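Local coordinates for BH0493 protein (Bacillus halodurans C-125, PDB 2QEE) that binds zinc and is a putative amidohydrolase, probably working from a metal centre in the barrel fold of the amidohydrolase superfamily, at residues Asn178-Thr183 / Asp196-Gly201; Ala12-Asn17 / Val393-Ile398; Arg118-Lys123 / Glu127-Thr132; Met58-Val63 / Ile86-Val91. All coordinates share one frame; numbering follows the deposited sequence. Where two conformers were deposited one is given.

Interaction 1. Residues Asn178-Thr183 / Asp196-Gly201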
# COMPACT_ATOMS: atom_id res chain seq x y z
N ASN C 178 -21.78 12.17 -17.58
CA ASN C 178 -21.42 10.78 -17.90
C ASN C 178 -22.39 10.14 -18.89
O ASN C 178 -22.03 9.15 -19.51
CB ASN C 178 -21.41 9.91 -16.65
CG ASN C 178 -20.30 10.32 -15.68
OD1 ASN C 178 -19.40 11.06 -16.07
ND2 ASN C 178 -20.43 9.90 -14.41
N GLU C 179 -23.59 10.69 -18.99
CA GLU C 179 -24.64 10.07 -19.85
C GLU C 179 -25.30 11.10 -20.76
O GLU C 179 -26.54 11.03 -21.00
CB GLU C 179 -25.67 9.38 -18.98
CG GLU C 179 -25.11 8.16 -18.28
CD GLU C 179 -26.07 7.61 -17.29
OE1 GLU C 179 -26.61 6.51 -17.56
OE2 GLU C 179 -26.31 8.29 -16.26
N TYR C 180 -24.49 12.04 -21.28
CA TYR C 180 -25.06 13.18 -22.03
C TYR C 180 -25.88 12.71 -23.25
O TYR C 180 -26.88 13.36 -23.60
CB TYR C 180 -24.00 14.15 -22.48
CG TYR C 180 -24.55 15.40 -23.13
CD1 TYR C 180 -25.25 16.36 -22.38
CD2 TYR C 180 -24.38 15.63 -24.49
CE1 TYR C 180 -25.73 17.48 -22.95
CE2 TYR C 180 -24.86 16.80 -25.09
CZ TYR C 180 -25.56 17.70 -24.31
OH TYR C 180 -26.03 18.87 -24.85
N GLU C 181 -25.46 11.62 -23.88
CA GLU C 181 -26.13 11.19 -25.12
C GLU C 181 -27.59 10.90 -24.84
O GLU C 181 -28.46 11.15 -25.69
CB GLU C 181 -25.42 9.98 -25.78
CG GLU C 181 -24.09 10.30 -26.48
CD GLU C 181 -24.23 11.22 -27.71
OE1 GLU C 181 -25.34 11.27 -28.30
OE2 GLU C 181 -23.22 11.90 -28.06
N GLN C 182 -27.88 10.40 -23.64
CA GLN C 182 -29.24 10.10 -23.21
C GLN C 182 -29.82 11.32 -22.53
O GLN C 182 -30.97 11.69 -22.75
CB GLN C 182 -29.33 8.91 -22.27
CG GLN C 182 -28.60 7.64 -22.71
CD GLN C 182 -27.25 7.45 -22.00
OE1 GLN C 182 -26.22 8.02 -22.41
NE2 GLN C 182 -27.25 6.65 -20.92
N THR C 183 -29.03 11.97 -21.70
CA THR C 183 -29.56 13.05 -20.87
C THR C 183 -29.94 14.32 -21.66
O THR C 183 -30.84 15.07 -21.25
CB THR C 183 -28.59 13.34 -19.73
OG1 THR C 183 -28.44 12.12 -18.98
CG2 THR C 183 -29.17 14.35 -18.85
N ASP C 196 -28.10 18.96 -31.73
CA ASP C 196 -27.36 17.72 -32.02
C ASP C 196 -25.89 18.01 -31.98
O ASP C 196 -25.13 17.20 -31.49
CB ASP C 196 -27.68 17.17 -33.42
CG ASP C 196 -29.13 16.80 -33.58
OD1 ASP C 196 -29.78 16.39 -32.59
OD2 ASP C 196 -29.62 16.90 -34.72
N GLU C 197 -25.50 19.16 -32.51
CA GLU C 197 -24.12 19.61 -32.61
C GLU C 197 -23.67 20.34 -31.34
O GLU C 197 -24.47 21.02 -30.70
CB GLU C 197 -23.97 20.56 -33.79
CG GLU C 197 -24.41 20.00 -35.14
CD GLU C 197 -25.93 20.05 -35.39
OE1 GLU C 197 -26.68 20.57 -34.52
OE2 GLU C 197 -26.36 19.57 -36.47
N TRP C 198 -22.39 20.21 -31.00
CA TRP C 198 -21.84 20.95 -29.87
C TRP C 198 -21.41 22.35 -30.31
O TRP C 198 -20.22 22.60 -30.60
CB TRP C 198 -20.67 20.20 -29.20
CG TRP C 198 -20.28 20.86 -27.86
CD1 TRP C 198 -19.14 21.58 -27.60
CD2 TRP C 198 -21.06 20.87 -26.65
NE1 TRP C 198 -19.16 22.03 -26.28
CE2 TRP C 198 -20.32 21.60 -25.68
CE3 TRP C 198 -22.30 20.31 -26.29
CZ2 TRP C 198 -20.79 21.81 -24.37
CZ3 TRP C 198 -22.77 20.51 -24.98
CH2 TRP C 198 -22.02 21.27 -24.05
N ASN C 199 -22.39 23.25 -30.39
CA ASN C 199 -22.12 24.63 -30.80
C ASN C 199 -22.41 25.60 -29.66
O ASN C 199 -22.71 25.15 -28.55
CB ASN C 199 -22.95 24.98 -32.04
CG ASN C 199 -24.41 24.68 -31.86
OD1 ASN C 199 -24.94 24.73 -30.74
ND2 ASN C 199 -25.08 24.38 -32.96
N GLU C 200 -22.28 26.90 -29.92
CA GLU C 200 -22.44 27.91 -28.88
C GLU C 200 -23.77 27.81 -28.19
O GLU C 200 -23.88 28.07 -26.98
CB GLU C 200 -22.25 29.34 -29.41
CG GLU C 200 -20.96 30.01 -28.91
CD GLU C 200 -20.82 30.03 -27.37
OE1 GLU C 200 -19.68 29.92 -26.85
OE2 GLU C 200 -21.86 30.15 -26.68
N GLY C 201 -24.79 27.42 -28.96
CA GLY C 201 -26.13 27.30 -28.46
C GLY C 201 -26.22 26.18 -27.46
O GLY C 201 -26.91 26.29 -26.44
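A single aromatic pair, Tyr180 with Trp198, makes up the whole contact between Asn178-Thr183 and Asp196-Gly201, and no hydrogen bond crosses it. The two rings stand almost perpendicular, with planes at 87° and the centroid of the Trp198 six-membered ring 5.9 Å from that of Tyr180. The edge of the indole is turned toward the face of the phenol in an offset edge-to-face stack. Its leading atom is Trp198 CZ3, which comes to 3.7 Å from Tyr180 OH and 4.0 Å from Tyr180 CZ; the hydroxyl oxygen lies in the indole plane. Tyr180 projects from the first turn of helix 180-189 toward the tryptophan, its CG lying opposite the backbone N (chi1 -174°). The pair thus joins the first turn of helix 180-189 to the end of the loop that leads into helix 200-217. Trp198 is the centre of an inverse gamma turn in that loop, and Asn199 follows at the N-cap position of helix 200-217, where its OD1 accepts from Ser202 N. Glu179 takes the N-cap position of the other helix, and its carbonyl O receives Thr183 N at 2.8 Å. Away from the CZ3 edge, the indole NE1 is bonded to Asp244 of helix 237-253, the helix whose Ile241 also packs on Tyr180.

Interaction 2. Residues Ala12-Asn17 / Val393-Ile398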
# COMPACT_ATOMS: atom_id res chain seq x y z
N ALA C 12 -4.00 12.21 25.56
CA ALA C 12 -4.96 11.26 24.97
C ALA C 12 -6.38 11.59 25.45
O ALA C 12 -7.31 11.62 24.64
CB ALA C 12 -4.55 9.83 25.31
N GLU C 13 -6.55 11.88 26.74
CA GLU C 13 -7.87 12.21 27.29
C GLU C 13 -8.42 13.46 26.59
O GLU C 13 -9.58 13.50 26.18
CB GLU C 13 -7.71 12.47 28.80
CG GLU C 13 -8.97 12.85 29.57
CD GLU C 13 -8.61 13.67 30.84
OE1 GLU C 13 -9.32 14.67 31.13
OE2 GLU C 13 -7.59 13.30 31.52
N LYS C 14 -7.57 14.48 26.48
CA LYS C 14 -8.00 15.76 25.99
C LYS C 14 -8.30 15.73 24.49
O LYS C 14 -9.27 16.39 23.98
CB LYS C 14 -6.96 16.82 26.37
CG LYS C 14 -7.08 17.05 27.91
CD LYS C 14 -6.55 18.39 28.38
CE LYS C 14 -6.67 18.56 29.93
NZ LYS C 14 -7.73 17.74 30.55
N VAL C 15 -7.48 14.97 23.77
CA VAL C 15 -7.73 14.82 22.32
C VAL C 15 -9.03 14.08 22.11
O VAL C 15 -9.85 14.52 21.28
CB VAL C 15 -6.56 14.13 21.53
CG1 VAL C 15 -7.00 13.83 20.04
CG2 VAL C 15 -5.31 15.03 21.54
N LYS C 16 -9.21 12.94 22.79
CA LYS C 16 -10.46 12.18 22.65
C LYS C 16 -11.68 13.05 22.99
O LYS C 16 -12.69 13.04 22.26
CB LYS C 16 -10.42 10.94 23.51
CG LYS C 16 -9.52 9.91 22.96
CD LYS C 16 -9.29 8.82 24.00
CE LYS C 16 -8.08 7.98 23.60
NZ LYS C 16 -7.84 6.76 24.42
N ASN C 17 -11.60 13.82 24.08
CA ASN C 17 -12.71 14.70 24.40
C ASN C 17 -12.95 15.77 23.33
O ASN C 17 -14.13 16.00 22.98
CB ASN C 17 -12.47 15.39 25.76
CG ASN C 17 -12.53 14.44 26.94
OD1 ASN C 17 -12.03 14.79 28.03
ND2 ASN C 17 -13.18 13.28 26.77
N VAL C 393 1.89 22.14 23.50
CA VAL C 393 0.55 22.08 22.90
C VAL C 393 -0.46 22.38 23.96
O VAL C 393 -0.39 21.79 25.06
CB VAL C 393 0.26 20.63 22.35
CG1 VAL C 393 -1.22 20.47 21.79
CG2 VAL C 393 1.32 20.23 21.29
N THR C 394 -1.43 23.26 23.66
CA THR C 394 -2.50 23.54 24.64
C THR C 394 -3.81 22.91 24.19
O THR C 394 -3.98 22.59 22.98
CB THR C 394 -2.73 25.07 24.75
OG1 THR C 394 -3.31 25.55 23.53
CG2 THR C 394 -1.36 25.78 24.97
N GLU C 395 -4.72 22.76 25.16
CA GLU C 395 -6.04 22.21 24.86
C GLU C 395 -6.78 23.13 23.87
O GLU C 395 -7.49 22.64 22.99
CB GLU C 395 -6.82 21.94 26.15
CG GLU C 395 -8.19 21.27 25.89
CD GLU C 395 -8.88 20.90 27.14
OE1 GLU C 395 -8.57 21.51 28.19
OE2 GLU C 395 -9.74 20.00 27.08
N GLU C 396 -6.56 24.45 23.97
CA GLU C 396 -7.22 25.38 23.04
C GLU C 396 -6.74 25.15 21.60
O GLU C 396 -7.55 25.20 20.66
CB GLU C 396 -7.07 26.85 23.46
CG GLU C 396 -8.00 27.20 24.65
CD GLU C 396 -9.48 26.78 24.40
OE1 GLU C 396 -10.10 27.36 23.48
OE2 GLU C 396 -10.00 25.87 25.11
N GLU C 397 -5.43 24.88 21.45
CA GLU C 397 -4.91 24.58 20.13
C GLU C 397 -5.45 23.29 19.56
O GLU C 397 -5.75 23.23 18.35
CB GLU C 397 -3.39 24.58 20.13
CG GLU C 397 -2.81 26.01 20.33
CD GLU C 397 -1.35 25.99 20.78
OE1 GLU C 397 -0.89 24.91 21.19
OE2 GLU C 397 -0.71 27.06 20.76
N ILE C 398 -5.54 22.26 20.41
CA ILE C 398 -6.12 20.96 19.96
C ILE C 398 -7.58 21.23 19.51
O ILE C 398 -8.00 20.77 18.43
CB ILE C 398 -6.11 19.94 21.10
CG1 ILE C 398 -4.66 19.55 21.40
CG2 ILE C 398 -6.99 18.70 20.73
CD1 ILE C 398 -4.55 18.71 22.69
O HOH W 1 -10.60 18.64 25.15
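Helix 12-17 and the first turn of the helix beginning at Glu395 lie close together, with CA atoms 6.8 Å apart for Lys14 with Glu395 and again for Val15 with Ile398. At the first pair, the Lys14 and Glu395 side chains cross at about a right angle, with the methylene Lys14 CD 3.6 Å from Glu395 CD. The ammonium itself overshoots, leaving Lys14 NZ 4.5 Å from Glu395 OE1, and in the conformer given it makes a salt bridge with Glu13 OE1 instead. A water donates to Lys14 O at 2.9 Å and also reaches Glu395 OE2, though that second distance is short enough to be doubtful. Beneath lies an apolar layer, where Val15 CG2 meets Ile398 CD1 at 3.9 Å; Val15 also packs on Leu379 and Ile380 of helix 363-388. The start of the second helix is closed by a capping box, with Glu397 N to Thr394 OG1 and Thr394 N to Glu397 OE1 both 3.0 Å, while Glu397 OE2 salt-bridges Arg112 of the second subunit. The chemistry implies that the join rests on apolar packing and alkyl-carboxylate contact, with charge attraction between Lys14 and Glu395 probably adding to it.

Interaction 3. Residues Arg118-Lys123 / Glu127-Thr132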
# COMPACT_ATOMS: atom_id res chain seq x y z
N ARG C 118 -36.94 -3.21 15.95
CA ARG C 118 -37.87 -2.65 15.01
C ARG C 118 -38.91 -1.82 15.74
O ARG C 118 -39.30 -0.76 15.25
CB ARG C 118 -38.52 -3.74 14.18
CG ARG C 118 -37.60 -4.34 13.11
CD ARG C 118 -38.13 -5.66 12.54
NE ARG C 118 -37.31 -6.03 11.36
CZ ARG C 118 -37.05 -7.27 10.97
NH1 ARG C 118 -37.58 -8.32 11.61
NH2 ARG C 118 -36.27 -7.46 9.90
N GLU C 119 -39.32 -2.29 16.92
CA GLU C 119 -40.34 -1.54 17.72
C GLU C 119 -39.92 -0.11 18.04
O GLU C 119 -40.75 0.79 18.08
CB GLU C 119 -40.70 -2.28 19.01
CG GLU C 119 -41.39 -3.65 18.82
CD GLU C 119 -41.52 -4.46 20.13
OE1 GLU C 119 -41.95 -5.64 20.04
OE2 GLU C 119 -41.20 -3.95 21.23
N TYR C 120 -38.62 0.11 18.26
CA TYR C 120 -38.09 1.41 18.55
C TYR C 120 -38.44 2.40 17.46
O TYR C 120 -38.84 3.54 17.73
CB TYR C 120 -36.56 1.32 18.76
CG TYR C 120 -35.86 2.68 18.89
CD1 TYR C 120 -35.60 3.24 20.14
CD2 TYR C 120 -35.46 3.38 17.76
CE1 TYR C 120 -34.96 4.52 20.24
CE2 TYR C 120 -34.85 4.62 17.84
CZ TYR C 120 -34.58 5.16 19.09
OH TYR C 120 -33.97 6.40 19.09
N PHE C 121 -38.27 1.98 16.22
CA PHE C 121 -38.39 2.92 15.08
C PHE C 121 -39.85 3.15 14.68
O PHE C 121 -40.18 4.22 14.15
CB PHE C 121 -37.60 2.39 13.86
CG PHE C 121 -36.14 2.14 14.15
CD1 PHE C 121 -35.18 3.13 13.93
CD2 PHE C 121 -35.72 0.90 14.64
CE1 PHE C 121 -33.82 2.89 14.20
CE2 PHE C 121 -34.36 0.65 14.92
CZ PHE C 121 -33.41 1.62 14.69
N ALA C 122 -40.68 2.14 14.93
CA ALA C 122 -42.12 2.14 14.60
C ALA C 122 -42.81 3.27 15.32
O ALA C 122 -43.80 3.81 14.82
CB ALA C 122 -42.76 0.81 14.98
N LYS C 123 -42.27 3.65 16.48
CA LYS C 123 -42.89 4.71 17.28
C LYS C 123 -42.34 6.13 17.12
O LYS C 123 -42.57 6.97 17.99
CB LYS C 123 -42.99 4.33 18.76
CG LYS C 123 -41.81 3.68 19.40
CD LYS C 123 -42.33 2.54 20.25
CE LYS C 123 -41.67 2.51 21.61
NZ LYS C 123 -41.87 1.17 22.25
N GLU C 127 -38.69 13.36 11.55
CA GLU C 127 -38.16 14.59 12.16
C GLU C 127 -37.57 14.27 13.54
O GLU C 127 -36.46 14.74 13.89
CB GLU C 127 -39.26 15.66 12.26
CG GLU C 127 -39.60 16.33 10.93
CD GLU C 127 -40.48 15.49 10.03
OE1 GLU C 127 -41.01 14.44 10.48
OE2 GLU C 127 -40.65 15.88 8.85
N GLU C 128 -38.26 13.44 14.30
CA GLU C 128 -37.76 13.02 15.63
C GLU C 128 -36.47 12.21 15.50
O GLU C 128 -35.54 12.41 16.29
CB GLU C 128 -38.79 12.16 16.35
CG GLU C 128 -39.98 12.97 16.81
CD GLU C 128 -41.10 12.13 17.40
OE1 GLU C 128 -41.26 10.93 17.05
OE2 GLU C 128 -41.84 12.71 18.23
N GLN C 129 -36.43 11.30 14.52
CA GLN C 129 -35.25 10.43 14.36
C GLN C 129 -34.05 11.25 13.93
O GLN C 129 -32.91 10.99 14.37
CB GLN C 129 -35.50 9.23 13.43
CG GLN C 129 -34.31 8.21 13.36
CD GLN C 129 -34.03 7.47 14.69
OE1 GLN C 129 -34.47 7.90 15.78
NE2 GLN C 129 -33.28 6.35 14.61
N VAL C 130 -34.27 12.17 13.02
CA VAL C 130 -33.19 13.11 12.63
C VAL C 130 -32.66 13.83 13.89
O VAL C 130 -31.45 13.90 14.12
CB VAL C 130 -33.64 14.11 11.51
CG1 VAL C 130 -32.64 15.19 11.31
CG2 VAL C 130 -33.83 13.36 10.20
N ASP C 131 -33.55 14.38 14.71
CA ASP C 131 -33.10 15.03 15.95
C ASP C 131 -32.25 14.11 16.82
O ASP C 131 -31.19 14.49 17.26
CB ASP C 131 -34.31 15.55 16.74
CG ASP C 131 -34.90 16.80 16.14
OD1 ASP C 131 -34.30 17.40 15.23
OD2 ASP C 131 -35.99 17.22 16.62
N THR C 132 -32.75 12.91 17.08
CA THR C 132 -32.03 11.93 17.87
C THR C 132 -30.66 11.63 17.26
O THR C 132 -29.63 11.69 17.95
CB THR C 132 -32.82 10.63 17.99
OG1 THR C 132 -34.10 10.92 18.60
CG2 THR C 132 -32.07 9.65 18.86
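The local axes of helix 118-122 and helix 127-132 pass 12.0 Å apart with their N-to-C directions at 117°, and the closest CA atoms, those of Phe121 and Gln129, are still 8.2 Å apart. Side chains must therefore bridge the gap, and Gln129 does most of this. Its chain bends at the second torsion (chi2 65°), which brings the amide up to both aromatic residues of the other segment. Gln129 NE2 lies 3.5 Å from Phe121 CE1, approaching the ring obliquely with the amide and ring planes 79° apart. Gln129 OE1 sits at the edge of the Tyr120 ring, 3.7 Å from Tyr120 OH. The two rings also touch each other: Tyr120 CD2 lies 3.7 Å above the plane of the Phe121 ring, over its centre. Farther along, Thr132 CG2 meets Tyr120 OH at 3.8 Å from the opposite direction.

None of these polar approaches is a hydrogen bond across the contact; the bonds go to residues nearby. Lys124 NZ, from the connecting loop, is bonded to Tyr120 OH, Gln129 OE1 and Thr132 OG1, so one ammonium collects oxygens of both segments. Gln129 NE2 is bonded to Glu362, which also packs on Phe121, and Glu128 OE1 accepts from Thr125 N just before helix 126-136. With the amide gripped at each end, its rotation is settled. This is a short turn between two consecutive helices in the helical part between strands 24-26 and 139-143, where helix 126-136 leads the chain back to the parallel sheet, consistent with the barrel fold of the amidohydrolase superfamily.

Interaction 4. Residues Met58-Val63 / Ile86-Val91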
# COMPACT_ATOMS: atom_id res chain seq x y z
N MET C 58 -24.53 -11.97 -0.05
CA MET C 58 -24.49 -12.78 -1.28
C MET C 58 -23.24 -13.69 -1.36
O MET C 58 -23.26 -14.68 -2.09
CB MET C 58 -24.68 -11.91 -2.54
CG MET C 58 -26.07 -11.24 -2.73
SD MET C 58 -27.56 -12.30 -2.45
CE MET C 58 -27.08 -13.50 -3.53
N ARG C 59 -22.18 -13.41 -0.57
CA ARG C 59 -21.05 -14.35 -0.48
C ARG C 59 -21.36 -15.59 0.32
O ARG C 59 -20.65 -16.56 0.19
CB ARG C 59 -19.80 -13.70 0.13
CG ARG C 59 -19.17 -12.67 -0.82
CD ARG C 59 -17.76 -12.23 -0.36
NE ARG C 59 -16.84 -13.36 -0.19
CZ ARG C 59 -16.35 -14.08 -1.22
NH1 ARG C 59 -16.64 -13.75 -2.47
NH2 ARG C 59 -15.56 -15.10 -0.99
N TRP C 60 -22.41 -15.58 1.16
CA TRP C 60 -22.72 -16.71 2.03
C TRP C 60 -23.99 -17.44 1.68
O TRP C 60 -24.05 -18.67 1.85
CB TRP C 60 -22.89 -16.22 3.48
CG TRP C 60 -21.59 -15.99 4.24
CD1 TRP C 60 -21.12 -14.76 4.75
CD2 TRP C 60 -20.64 -16.98 4.64
NE1 TRP C 60 -19.94 -14.96 5.41
CE2 TRP C 60 -19.60 -16.30 5.35
CE3 TRP C 60 -20.52 -18.36 4.44
CZ2 TRP C 60 -18.51 -16.97 5.88
CZ3 TRP C 60 -19.42 -19.04 4.98
CH2 TRP C 60 -18.43 -18.34 5.69
N THR C 61 -24.99 -16.70 1.24
CA THR C 61 -26.35 -17.26 1.25
C THR C 61 -26.55 -18.15 0.02
O THR C 61 -25.93 -17.91 -1.01
CB THR C 61 -27.46 -16.18 1.33
OG1 THR C 61 -28.74 -16.81 1.51
CG2 THR C 61 -27.51 -15.32 0.12
N ASP C 62 -27.41 -19.16 0.16
CA ASP C 62 -27.83 -19.97 -0.99
C ASP C 62 -29.06 -19.39 -1.68
O ASP C 62 -29.43 -19.85 -2.76
CB ASP C 62 -28.10 -21.41 -0.56
CG ASP C 62 -26.92 -22.01 0.18
OD1 ASP C 62 -25.83 -22.18 -0.42
OD2 ASP C 62 -27.08 -22.29 1.38
N VAL C 63 -29.67 -18.36 -1.08
CA VAL C 63 -30.77 -17.66 -1.72
C VAL C 63 -30.25 -16.97 -2.99
O VAL C 63 -29.19 -16.30 -2.98
CB VAL C 63 -31.42 -16.64 -0.73
CG1 VAL C 63 -32.41 -15.71 -1.41
CG2 VAL C 63 -32.08 -17.35 0.45
N ILE C 86 -25.86 -14.08 12.84
CA ILE C 86 -26.12 -15.29 13.64
C ILE C 86 -25.24 -16.48 13.22
O ILE C 86 -24.63 -17.13 14.06
CB ILE C 86 -27.68 -15.65 13.62
CG1 ILE C 86 -28.52 -14.46 14.07
CG2 ILE C 86 -27.98 -16.86 14.47
CD1 ILE C 86 -28.08 -13.86 15.48
N LYS C 87 -25.17 -16.79 11.92
CA LYS C 87 -24.44 -17.95 11.41
C LYS C 87 -22.94 -17.72 11.29
O LYS C 87 -22.19 -18.67 11.15
CB LYS C 87 -24.96 -18.31 10.00
CG LYS C 87 -26.43 -18.89 10.03
CD LYS C 87 -26.81 -19.13 8.57
CE LYS C 87 -28.12 -19.86 8.44
NZ LYS C 87 -28.17 -20.43 7.03
N ARG C 88 -22.52 -16.45 11.20
CA ARG C 88 -21.12 -16.08 11.38
C ARG C 88 -21.06 -14.82 12.27
O ARG C 88 -22.05 -14.08 12.36
CB ARG C 88 -20.38 -15.82 10.04
CG ARG C 88 -20.34 -16.98 9.07
CD ARG C 88 -21.63 -16.95 8.20
NE ARG C 88 -21.90 -18.25 7.53
CZ ARG C 88 -22.99 -18.45 6.78
NH1 ARG C 88 -23.89 -17.47 6.66
NH2 ARG C 88 -23.19 -19.62 6.17
N SER C 89 -19.94 -14.60 12.95
CA SER C 89 -19.87 -13.39 13.80
C SER C 89 -19.83 -12.15 12.93
O SER C 89 -19.17 -12.17 11.90
CB SER C 89 -18.65 -13.43 14.75
OG SER C 89 -18.80 -14.51 15.67
N PRO C 90 -20.56 -11.06 13.31
CA PRO C 90 -20.66 -9.85 12.52
C PRO C 90 -19.39 -8.99 12.65
O PRO C 90 -19.48 -7.83 13.06
CB PRO C 90 -21.84 -9.12 13.14
CG PRO C 90 -21.95 -9.56 14.55
CD PRO C 90 -21.46 -11.02 14.49
N VAL C 91 -18.26 -9.56 12.21
CA VAL C 91 -16.95 -8.86 12.37
C VAL C 91 -16.57 -7.87 11.28
O VAL C 91 -15.63 -7.05 11.51
CB VAL C 91 -15.76 -9.83 12.53
CG1 VAL C 91 -15.84 -10.60 13.94
CG2 VAL C 91 -15.71 -10.83 11.36
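A cation-pi stack between two loops, one following helix 51-58 and the other following helix 73-86, binds Met58-Val63 to Ile86-Val91 at a subunit interface. Arg88 lies flat on the indole of Trp60, with guanidinium and ring planes only 11° apart. The overlap is off-centre: Arg88 CZ stands 3.9 Å from the centroid of the Trp60 six-membered ring, 34° off its normal, while Arg88 NE comes within 3.4 Å of Trp60 CE3. Nearer the backbone, the methylene Arg88 CD sits 3.7 Å from the centroid of the five-membered ring, in a CH-pi contact over the face. A bend at the second torsion of Arg88 (chi2 87°) lays this whole length, from CG to the guanidinium, along the indole. Lys87 CB lies 3.5 Å above the other side of the guanidinium plane, so the group has the indole on one face and, toward its rim, an aliphatic carbon on the other.

Its charge is met in part by Glu83, which makes a salt bridge with Arg88 NH1. The other carboxylate oxygen of Glu83 is bonded to Thr61 OG1, the same hydroxyl that accepts from Val63 N at 3.2 Å to form an ST turn; one acid thus ties both loops to helix 73-86. Thr349 of the third subunit packs on both Trp60 and Arg88, and Arg59 is hydrogen-bonded to Ser350 of that subunit. What results is a stacked arginine-tryptophan pair within the trimer interface, between loops of a helical region.

How the interactions relate
From the N terminus, helix 8-21 opens interaction 2, which closes only at helix 395-414 and so joins the two ends of the chain. The zinc ligands His28, His30 and Asp357 all fall within this large loop. Nested inside it, and following one another without crossing, are interaction 4, across helices 65-70 and 73-86, interaction 3, across the turn between helices 114-122 and 126-136, and interaction 1, between helix 180-189 and the loop leading into helix 200-217. Interactions 3 and 4 share the helical part between the first two strands, their nearest atoms about 11 Å apart. Interactions 1 and 2 lie on opposite sides of the chain's centre, with centres 53 Å apart.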